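Local coordinates for protein cytosol aminopeptidase (Coxiella burnetii, PDB 3IJ3) that probably acts as a manganese-dependent aminopeptidase of the M17 family, removing residues from the amino ends of peptides, at residues F68-C76 with R87-Y95; Q55-V63 with C76-Q86. One frame throughout, in Å; residues are numbered along the deposited sequence.

Interaction 1. Residues F68-C76 with R87-Y95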
loop_
_atom_site.group_PDB
_atom_site.type_symbol
_atom_site.label_atom_id
_atom_site.label_comp_id
_atom_site.label_asym_id
_atom_site.label_seq_id
_atom_site.Cartn_x
_atom_site.Cartn_y
_atom_site.Cartn_z
ATOM N N PHE A 68 -25.803 33.614 28.077
ATOM C CA PHE A 68 -24.921 32.794 28.894
ATOM C C PHE A 68 -25.763 31.960 29.828
ATOM O O PHE A 68 -26.602 32.490 30.544
ATOM C CB PHE A 68 -23.955 33.652 29.721
ATOM C CG PHE A 68 -23.054 32.855 30.659
ATOM C CD1 PHE A 68 -21.899 32.245 30.191
ATOM C CD2 PHE A 68 -23.339 32.788 32.023
ATOM C CE1 PHE A 68 -21.043 31.527 31.070
ATOM C CE2 PHE A 68 -22.521 32.083 32.909
ATOM C CZ PHE A 68 -21.365 31.459 32.437
ATOM N N VAL A 69 -25.505 30.660 29.833
ATOM C CA VAL A 69 -26.233 29.725 30.691
ATOM C C VAL A 69 -25.297 28.809 31.507
ATOM O O VAL A 69 -25.749 27.898 32.187
ATOM C CB VAL A 69 -27.203 28.886 29.847
ATOM C CG1 VAL A 69 -28.278 29.787 29.243
ATOM C CG2 VAL A 69 -26.466 28.139 28.754
ATOM N N GLY A 70 -23.999 29.068 31.457
ATOM C CA GLY A 70 -23.044 28.268 32.213
ATOM C C GLY A 70 -22.394 27.120 31.477
ATOM O O GLY A 70 -21.786 26.261 32.115
ATOM N N LEU A 71 -22.519 27.076 30.151
ATOM C CA LEU A 71 -21.886 25.995 29.392
ATOM C C LEU A 71 -20.379 26.069 29.578
ATOM O O LEU A 71 -19.794 27.157 29.552
ATOM C CB LEU A 71 -22.230 26.065 27.910
ATOM C CG LEU A 71 -23.707 25.944 27.541
ATOM C CD1 LEU A 71 -23.824 25.866 26.025
ATOM C CD2 LEU A 71 -24.346 24.718 28.186
ATOM N N ALA A 72 -19.762 24.910 29.783
ATOM C CA ALA A 72 -18.318 24.815 30.014
ATOM C C ALA A 72 -17.497 25.519 28.934
ATOM O O ALA A 72 -17.710 25.308 27.742
ATOM C CB ALA A 72 -17.896 23.349 30.107
ATOM N N GLY A 73 -16.575 26.376 29.359
ATOM C CA GLY A 73 -15.707 27.094 28.426
ATOM C C GLY A 73 -16.251 28.397 27.883
ATOM O O GLY A 73 -15.516 29.132 27.233
ATOM N N THR A 74 -17.529 28.693 28.121
ATOM C CA THR A 74 -18.105 29.956 27.645
ATOM C C THR A 74 -17.926 30.964 28.748
ATOM O O THR A 74 -17.762 30.591 29.915
ATOM C CB THR A 74 -19.627 29.849 27.268
ATOM O OG1 THR A 74 -20.422 29.508 28.427
ATOM C CG2 THR A 74 -19.836 28.813 26.187
ATOM N N ILE A 75 -17.937 32.245 28.389
ATOM C CA ILE A 75 -17.822 33.294 29.380
ATOM C C ILE A 75 -18.900 34.353 29.196
ATOM O O ILE A 75 -19.556 34.441 28.147
ATOM C CB ILE A 75 -16.421 33.995 29.368
ATOM C CG1 ILE A 75 -16.157 34.694 28.030
ATOM C CG2 ILE A 75 -15.322 32.988 29.638
ATOM C CD1 ILE A 75 -14.974 35.664 28.042
ATOM N N CYS A 76 -19.115 35.115 30.257
ATOM C CA CYS A 76 -20.014 36.253 30.219
ATOM C C CYS A 76 -19.258 37.420 30.840
ATOM O O CYS A 76 -18.975 37.406 32.042
ATOM C CB CYS A 76 -21.324 35.989 30.968
ATOM S SG CYS A 76 -22.501 37.391 30.843
ATOM N N ARG A 87 -16.903 42.055 35.879
ATOM C CA ARG A 87 -16.664 40.648 36.241
ATOM C C ARG A 87 -16.797 39.766 35.055
ATOM O O ARG A 87 -17.478 40.108 34.099
ATOM C CB ARG A 87 -17.740 40.224 37.275
ATOM C CG ARG A 87 -17.886 38.714 37.602
ATOM C CD ARG A 87 -19.022 38.475 38.644
ATOM N NE ARG A 87 -18.805 39.319 39.812
ATOM C CZ ARG A 87 -18.045 39.007 40.862
ATOM N NH1 ARG A 87 -17.442 37.819 40.965
ATOM N NH2 ARG A 87 -17.909 39.891 41.839
ATOM N N VAL A 88 -16.144 38.610 35.101
ATOM C CA VAL A 88 -16.293 37.640 34.040
ATOM C C VAL A 88 -16.758 36.317 34.647
ATOM O O VAL A 88 -16.138 35.793 35.578
ATOM C CB VAL A 88 -14.994 37.424 33.236
ATOM C CG1 VAL A 88 -15.173 36.301 32.183
ATOM C CG2 VAL A 88 -14.569 38.730 32.543
ATOM N N LEU A 89 -17.875 35.795 34.163
ATOM C CA LEU A 89 -18.324 34.473 34.593
ATOM C C LEU A 89 -17.732 33.463 33.617
ATOM O O LEU A 89 -17.707 33.701 32.414
ATOM C CB LEU A 89 -19.853 34.335 34.568
ATOM C CG LEU A 89 -20.627 35.355 35.380
ATOM C CD1 LEU A 89 -22.155 35.174 35.142
ATOM C CD2 LEU A 89 -20.248 35.206 36.830
ATOM N N LEU A 90 -17.224 32.355 34.137
ATOM C CA LEU A 90 -16.689 31.256 33.320
ATOM C C LEU A 90 -17.516 29.990 33.573
ATOM O O LEU A 90 -17.587 29.491 34.700
ATOM C CB LEU A 90 -15.213 30.968 33.665
ATOM C CG LEU A 90 -14.567 29.732 33.033
ATOM C CD1 LEU A 90 -14.432 29.883 31.499
ATOM C CD2 LEU A 90 -13.198 29.424 33.718
ATOM N N GLY A 91 -18.138 29.459 32.531
ATOM C CA GLY A 91 -18.874 28.205 32.679
ATOM C C GLY A 91 -17.855 27.085 32.888
ATOM O O GLY A 91 -16.864 27.021 32.171
ATOM N N VAL A 92 -18.076 26.237 33.886
ATOM C CA VAL A 92 -17.176 25.112 34.152
ATOM C C VAL A 92 -17.910 23.750 34.091
ATOM O O VAL A 92 -19.119 23.686 34.351
ATOM C CB VAL A 92 -16.450 25.291 35.517
ATOM C CG1 VAL A 92 -15.598 26.583 35.498
ATOM C CG2 VAL A 92 -17.435 25.330 36.670
ATOM N N SER A 93 -17.188 22.708 33.677
ATOM C CA SER A 93 -17.740 21.334 33.557
ATOM C C SER A 93 -18.136 20.831 34.942
ATOM O O SER A 93 -19.081 20.051 35.114
ATOM C CB SER A 93 -16.696 20.388 32.970
ATOM O OG SER A 93 -16.129 20.898 31.781
ATOM N N ASP A 94 -17.354 21.274 35.934
ATOM C CA ASP A 94 -17.551 20.962 37.359
ATOM C C ASP A 94 -16.666 21.946 38.167
ATOM O O ASP A 94 -15.721 22.500 37.602
ATOM C CB ASP A 94 -17.150 19.516 37.646
ATOM C CG ASP A 94 -17.517 19.074 39.049
ATOM O OD1 ASP A 94 -18.439 19.673 39.650
ATOM O OD2 ASP A 94 -16.892 18.118 39.541
ATOM N N TYR A 95 -16.958 22.181 39.457
ATOM C CA TYR A 95 -16.134 23.101 40.255
ATOM C C TYR A 95 -14.722 22.576 40.591
ATOM O O TYR A 95 -13.881 23.338 41.079
ATOM C CB TYR A 95 -16.886 23.579 41.505
ATOM C CG TYR A 95 -18.082 24.455 41.170
ATOM C CD1 TYR A 95 -17.914 25.794 40.803
ATOM C CD2 TYR A 95 -19.383 23.951 41.225
ATOM C CE1 TYR A 95 -19.041 26.615 40.494
ATOM C CE2 TYR A 95 -20.493 24.755 40.913
ATOM C CZ TYR A 95 -20.314 26.074 40.550
ATOM O OH TYR A 95 -21.418 26.845 40.254
HETATM O O HOH W 1 -21.210 23.641 32.816
#

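Interaction 2. Residues Q55-V63 with C76-Q86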
loop_
_atom_site.group_PDB
_atom_site.type_symbol
_atom_site.label_atom_id
_atom_site.label_comp_id
_atom_site.label_asym_id
_atom_site.label_seq_id
_atom_site.Cartn_x
_atom_site.Cartn_y
_atom_site.Cartn_z
ATOM N N GLN A 55 -27.633 39.810 42.349
ATOM C CA GLN A 55 -27.063 40.897 41.561
ATOM C C GLN A 55 -28.049 42.007 41.285
ATOM O O GLN A 55 -29.255 41.827 41.454
ATOM C CB GLN A 55 -26.549 40.327 40.230
ATOM C CG GLN A 55 -25.514 39.242 40.435
ATOM C CD GLN A 55 -24.270 39.767 41.089
ATOM O OE1 GLN A 55 -23.579 40.611 40.524
ATOM N NE2 GLN A 55 -23.954 39.250 42.278
ATOM N N ASP A 56 -27.528 43.155 40.846
ATOM C CA ASP A 56 -28.388 44.293 40.533
ATOM C C ASP A 56 -29.173 44.081 39.224
ATOM O O ASP A 56 -28.931 43.122 38.471
ATOM C CB ASP A 56 -27.612 45.631 40.541
ATOM C CG ASP A 56 -26.569 45.745 39.434
ATOM O OD1 ASP A 56 -26.579 44.947 38.467
ATOM O OD2 ASP A 56 -25.733 46.684 39.525
ATOM N N ALA A 57 -30.117 44.985 38.975
ATOM C CA ALA A 57 -31.003 44.900 37.808
ATOM C C ALA A 57 -30.268 44.788 36.476
ATOM O O ALA A 57 -30.545 43.876 35.674
ATOM C CB ALA A 57 -31.942 46.113 37.787
ATOM N N ARG A 58 -29.338 45.709 36.248
ATOM C CA ARG A 58 -28.552 45.751 35.015
ATOM C C ARG A 58 -27.790 44.437 34.778
ATOM O O ARG A 58 -27.745 43.940 33.642
ATOM C CB ARG A 58 -27.581 46.945 35.049
ATOM C CG ARG A 58 -26.558 46.967 33.921
ATOM C CD ARG A 58 -25.563 48.135 34.038
ATOM N NE ARG A 58 -26.210 49.420 33.769
ATOM C CZ ARG A 58 -26.486 50.377 34.661
ATOM N NH1 ARG A 58 -26.130 50.262 35.942
ATOM N NH2 ARG A 58 -27.089 51.494 34.249
ATOM N N THR A 59 -27.209 43.871 35.837
ATOM C CA THR A 59 -26.456 42.615 35.740
ATOM C C THR A 59 -27.404 41.449 35.372
ATOM O O THR A 59 -27.102 40.626 34.485
ATOM C CB THR A 59 -25.691 42.352 37.046
ATOM O OG1 THR A 59 -24.752 43.417 37.252
ATOM C CG2 THR A 59 -24.941 41.036 36.989
ATOM N N GLN A 60 -28.558 41.391 36.037
ATOM C CA GLN A 60 -29.545 40.360 35.724
ATOM C C GLN A 60 -29.994 40.467 34.258
ATOM O O GLN A 60 -30.069 39.449 33.559
ATOM C CB GLN A 60 -30.748 40.406 36.675
ATOM C CG GLN A 60 -30.374 40.211 38.151
ATOM C CD GLN A 60 -31.576 39.945 39.042
ATOM O OE1 GLN A 60 -32.446 39.154 38.686
ATOM N NE2 GLN A 60 -31.606 40.567 40.224
ATOM N N GLN A 61 -30.273 41.681 33.785
ATOM C CA GLN A 61 -30.699 41.869 32.377
ATOM C C GLN A 61 -29.617 41.445 31.389
ATOM O O GLN A 61 -29.896 40.782 30.360
ATOM C CB GLN A 61 -31.022 43.340 32.094
ATOM C CG GLN A 61 -32.216 43.923 32.883
ATOM C CD GLN A 61 -33.573 43.458 32.368
ATOM O OE1 GLN A 61 -33.672 42.626 31.439
ATOM N NE2 GLN A 61 -34.643 44.004 32.970
ATOM N N TRP A 62 -28.377 41.823 31.694
ATOM C CA TRP A 62 -27.263 41.524 30.786
ATOM C C TRP A 62 -26.977 40.035 30.664
ATOM O O TRP A 62 -26.804 39.530 29.551
ATOM C CB TRP A 62 -25.995 42.285 31.174
ATOM C CG TRP A 62 -24.832 41.929 30.338
ATOM C CD1 TRP A 62 -23.795 41.105 30.671
ATOM C CD2 TRP A 62 -24.593 42.348 28.994
ATOM N NE1 TRP A 62 -22.915 41.001 29.618
ATOM C CE2 TRP A 62 -23.373 41.771 28.583
ATOM C CE3 TRP A 62 -25.286 43.156 28.102
ATOM C CZ2 TRP A 62 -22.850 41.961 27.305
ATOM C CZ3 TRP A 62 -24.745 43.367 26.832
ATOM C CH2 TRP A 62 -23.541 42.776 26.459
ATOM N N VAL A 63 -26.906 39.335 31.786
ATOM C CA VAL A 63 -26.635 37.905 31.749
ATOM C C VAL A 63 -27.731 37.187 30.952
ATOM O O VAL A 63 -27.433 36.295 30.159
ATOM C CB VAL A 63 -26.443 37.309 33.156
ATOM C CG1 VAL A 63 -26.232 35.806 33.074
ATOM C CG2 VAL A 63 -25.244 37.990 33.873
ATOM N N CYS A 76 -19.115 35.115 30.257
ATOM C CA CYS A 76 -20.014 36.253 30.219
ATOM C C CYS A 76 -19.258 37.420 30.840
ATOM O O CYS A 76 -18.975 37.406 32.042
ATOM C CB CYS A 76 -21.324 35.989 30.968
ATOM S SG CYS A 76 -22.501 37.391 30.843
ATOM N N SER A 77 -18.865 38.390 30.001
ATOM C CA SER A 77 -18.211 39.616 30.462
ATOM C C SER A 77 -19.315 40.589 30.850
ATOM O O SER A 77 -20.139 40.963 30.005
ATOM C CB SER A 77 -17.334 40.195 29.345
ATOM O OG SER A 77 -16.335 39.259 28.988
ATOM N N ILE A 78 -19.356 40.965 32.118
ATOM C CA ILE A 78 -20.407 41.825 32.670
ATOM C C ILE A 78 -19.937 43.261 32.837
ATOM O O ILE A 78 -18.940 43.511 33.492
ATOM C CB ILE A 78 -20.859 41.314 34.040
ATOM C CG1 ILE A 78 -21.385 39.873 33.918
ATOM C CG2 ILE A 78 -21.924 42.241 34.658
ATOM C CD1 ILE A 78 -21.632 39.217 35.232
ATOM N N PRO A 79 -20.676 44.219 32.258
ATOM C CA PRO A 79 -20.251 45.619 32.402
ATOM C C PRO A 79 -20.615 46.307 33.700
ATOM O O PRO A 79 -21.598 45.941 34.382
ATOM C CB PRO A 79 -20.981 46.319 31.241
ATOM C CG PRO A 79 -22.247 45.514 31.069
ATOM C CD PRO A 79 -21.805 44.069 31.317
ATOM N N GLU A 80 -19.792 47.288 34.065
ATOM C CA GLU A 80 -20.070 48.178 35.169
ATOM C C GLU A 80 -21.028 49.180 34.522
ATOM O O GLU A 80 -21.191 49.136 33.309
ATOM C CB GLU A 80 -18.822 48.938 35.596
ATOM C CG GLU A 80 -17.747 48.123 36.319
ATOM C CD GLU A 80 -18.115 47.795 37.759
ATOM O OE1 GLU A 80 -19.289 48.010 38.151
ATOM O OE2 GLU A 80 -17.215 47.323 38.504
ATOM N N SER A 81 -21.619 50.083 35.301
ATOM C CA SER A 81 -22.521 51.124 34.736
ATOM C C SER A 81 -21.730 52.091 33.843
ATOM O O SER A 81 -22.303 52.783 33.001
ATOM C CB SER A 81 -23.268 51.897 35.830
ATOM O OG SER A 81 -22.425 52.802 36.535
ATOM N N THR A 82 -20.413 52.134 34.033
ATOM C CA THR A 82 -19.533 52.960 33.234
ATOM C C THR A 82 -19.224 52.326 31.877
ATOM O O THR A 82 -18.747 53.002 30.983
ATOM C CB THR A 82 -18.145 53.086 33.881
ATOM O OG1 THR A 82 -17.604 51.775 34.080
ATOM C CG2 THR A 82 -18.217 53.812 35.211
ATOM N N GLY A 83 -19.451 51.030 31.747
ATOM C CA GLY A 83 -19.092 50.348 30.506
ATOM C C GLY A 83 -17.767 49.631 30.642
ATOM O O GLY A 83 -17.362 48.904 29.738
ATOM N N ALA A 84 -17.057 49.834 31.758
ATOM C CA ALA A 84 -15.826 49.103 31.999
ATOM C C ALA A 84 -16.257 47.710 32.421
ATOM O O ALA A 84 -17.428 47.487 32.708
ATOM C CB ALA A 84 -15.006 49.761 33.118
ATOM N N LEU A 85 -15.315 46.767 32.479
ATOM C CA LEU A 85 -15.627 45.379 32.839
ATOM C C LEU A 85 -15.714 45.212 34.367
ATOM O O LEU A 85 -14.773 45.545 35.098
ATOM C CB LEU A 85 -14.568 44.443 32.224
ATOM C CG LEU A 85 -14.752 42.923 32.154
ATOM C CD1 LEU A 85 -15.977 42.550 31.355
ATOM C CD2 LEU A 85 -13.529 42.244 31.523
ATOM N N GLN A 86 -16.837 44.672 34.831
ATOM C CA GLN A 86 -17.098 44.460 36.247
ATOM C C GLN A 86 -16.630 43.058 36.704
ATOM O O GLN A 86 -16.043 42.906 37.778
ATOM C CB GLN A 86 -18.624 44.546 36.480
ATOM C CG GLN A 86 -19.097 44.255 37.900
ATOM C CD GLN A 86 -20.624 44.201 38.026
ATOM O OE1 GLN A 86 -21.153 43.312 38.668
ATOM N NE2 GLN A 86 -21.322 45.122 37.383
HETATM O O HOH W 2 -20.988 41.044 39.503
HETATM O O HOH W 3 -23.970 45.077 35.020
#

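Interaction 1. Residues F68-C76 with R87-Y95
Ile75 and Cys76 run antiparallel to Leu90 and Leu89, Ile75 facing Leu90 as a non-hydrogen-bonded pair and Cys76 facing Leu89 as a hydrogen-bonded one. Cys76 N gives to Leu89 O, and Leu89 N returns the bond to Cys76 O, both at 2.9 Å. Ahead of Ile75 the backbone bonds continue into the loop: Gly91 N points almost straight at Thr74 O (2.9 Å, 170° at the hydrogen), and Gly73 N reaches Gly91 O from above the carbonyl plane. Gly91, without a side chain, lets its CA approach Leu71 O to 3.4 Å in a CA-H...O contact. Leu71 to Thr74 form a type II beta turn whose third place, with positive phi, suits Gly73; Leu71 O takes both the amide and the hydroxyl of Thr74, fixing that rotamer. These strands, 75-79 and 85-91, are the beta hairpin at one side of the mixed sheet in the N-terminal domain. On one face of the hairpin, Ile75 CG2 meets Leu90 CD1 at 3.7 Å, while Ile75 CB lies against Val88 CG1, so these branched side chains form one apolar patch. On the face that carries Cys76 and Leu89 lies the Phe68 ring, CG trans to its own N (chi1 177°). Its CE2 touches Leu89 CD1 at 3.8 Å, and Gly91 N stands at the ring edge. Gly70 N lies over the centre of one face, close because glycine has no side chain, and Cys76 CB over the opposite face, toward the rim. A water donates to both Gly70 O and Val92 O.

Interaction 2. Residues Q55-V63 with C76-Q86
The helix segment 57-63, which brings Thr59, Trp62 and Val63 against Cys76, Ile78 and Pro79, runs roughly antiparallel to strand 76-79, at 149°, their axes approaching to 8.7 Å. A chi1 of 176° carries the Trp62 indole off the helix toward the strand, and NE1 donates to Ser77 O at 2.8 Å; the bond is bent (131°), because the carbonyl lies out of the ring plane. Pro79 lays CD over a face of the five-membered ring, 3.6 Å from its centroid, a CH-pi contact that suits the flat, electron-rich indole. Cys76 SG lies obliquely beside the same ring, 3.8 Å from Trp62 NE1, and also touches Val63 CG2. Next to them Ile78 turns both branches to the helix: CD1 meets Val63 CG2 and CG2 meets Thr59 CG2, each at 4.0 Å. Near the start of the helix the contact becomes polar. Asp56, the N-cap residue, receives both N and OG1 of Thr59 on one oxygen, OD1, from opposite faces of its carboxylate, and a water donates to both Thr59 OG1 and Pro79 O. The long chain of Arg58, bent at chi3, spans from helix to turn and lays its flat guanidinium on Ser81, whose CB sits over one face, 3.3 Å from NH1. Trp62 also meets Trp62 of a second subunit, whose Pro79 packs on it in turn. This is helix-on-sheet packing of an alpha/beta domain, with helix 57-66 lying on the hairpin of the N-terminal domain and the seam lying at a subunit contact.

Interactions 1 and 2 lie about 15 Å apart, centre to centre, in the N-terminal domain and share Cys76 as well as strands 75-79 and 85-91. Their segments alternate along the chain: 55-63 comes first, then 68-76, then 76-86, which holds the turn, then 87-95, which holds most of the return strand and the loop after it. A probable hydrogen bond from Ile78 N to Arg87 O and packing of Ile78 on Leu89 join them. Interaction 1 pairs the hairpin with itself away from its turn, and interaction 2 sets helix 57-66 on it nearer the turn, so one short run of chain forms both an edge of the sheet within this chain and a surface that meets a second subunit of the six-chain assembly.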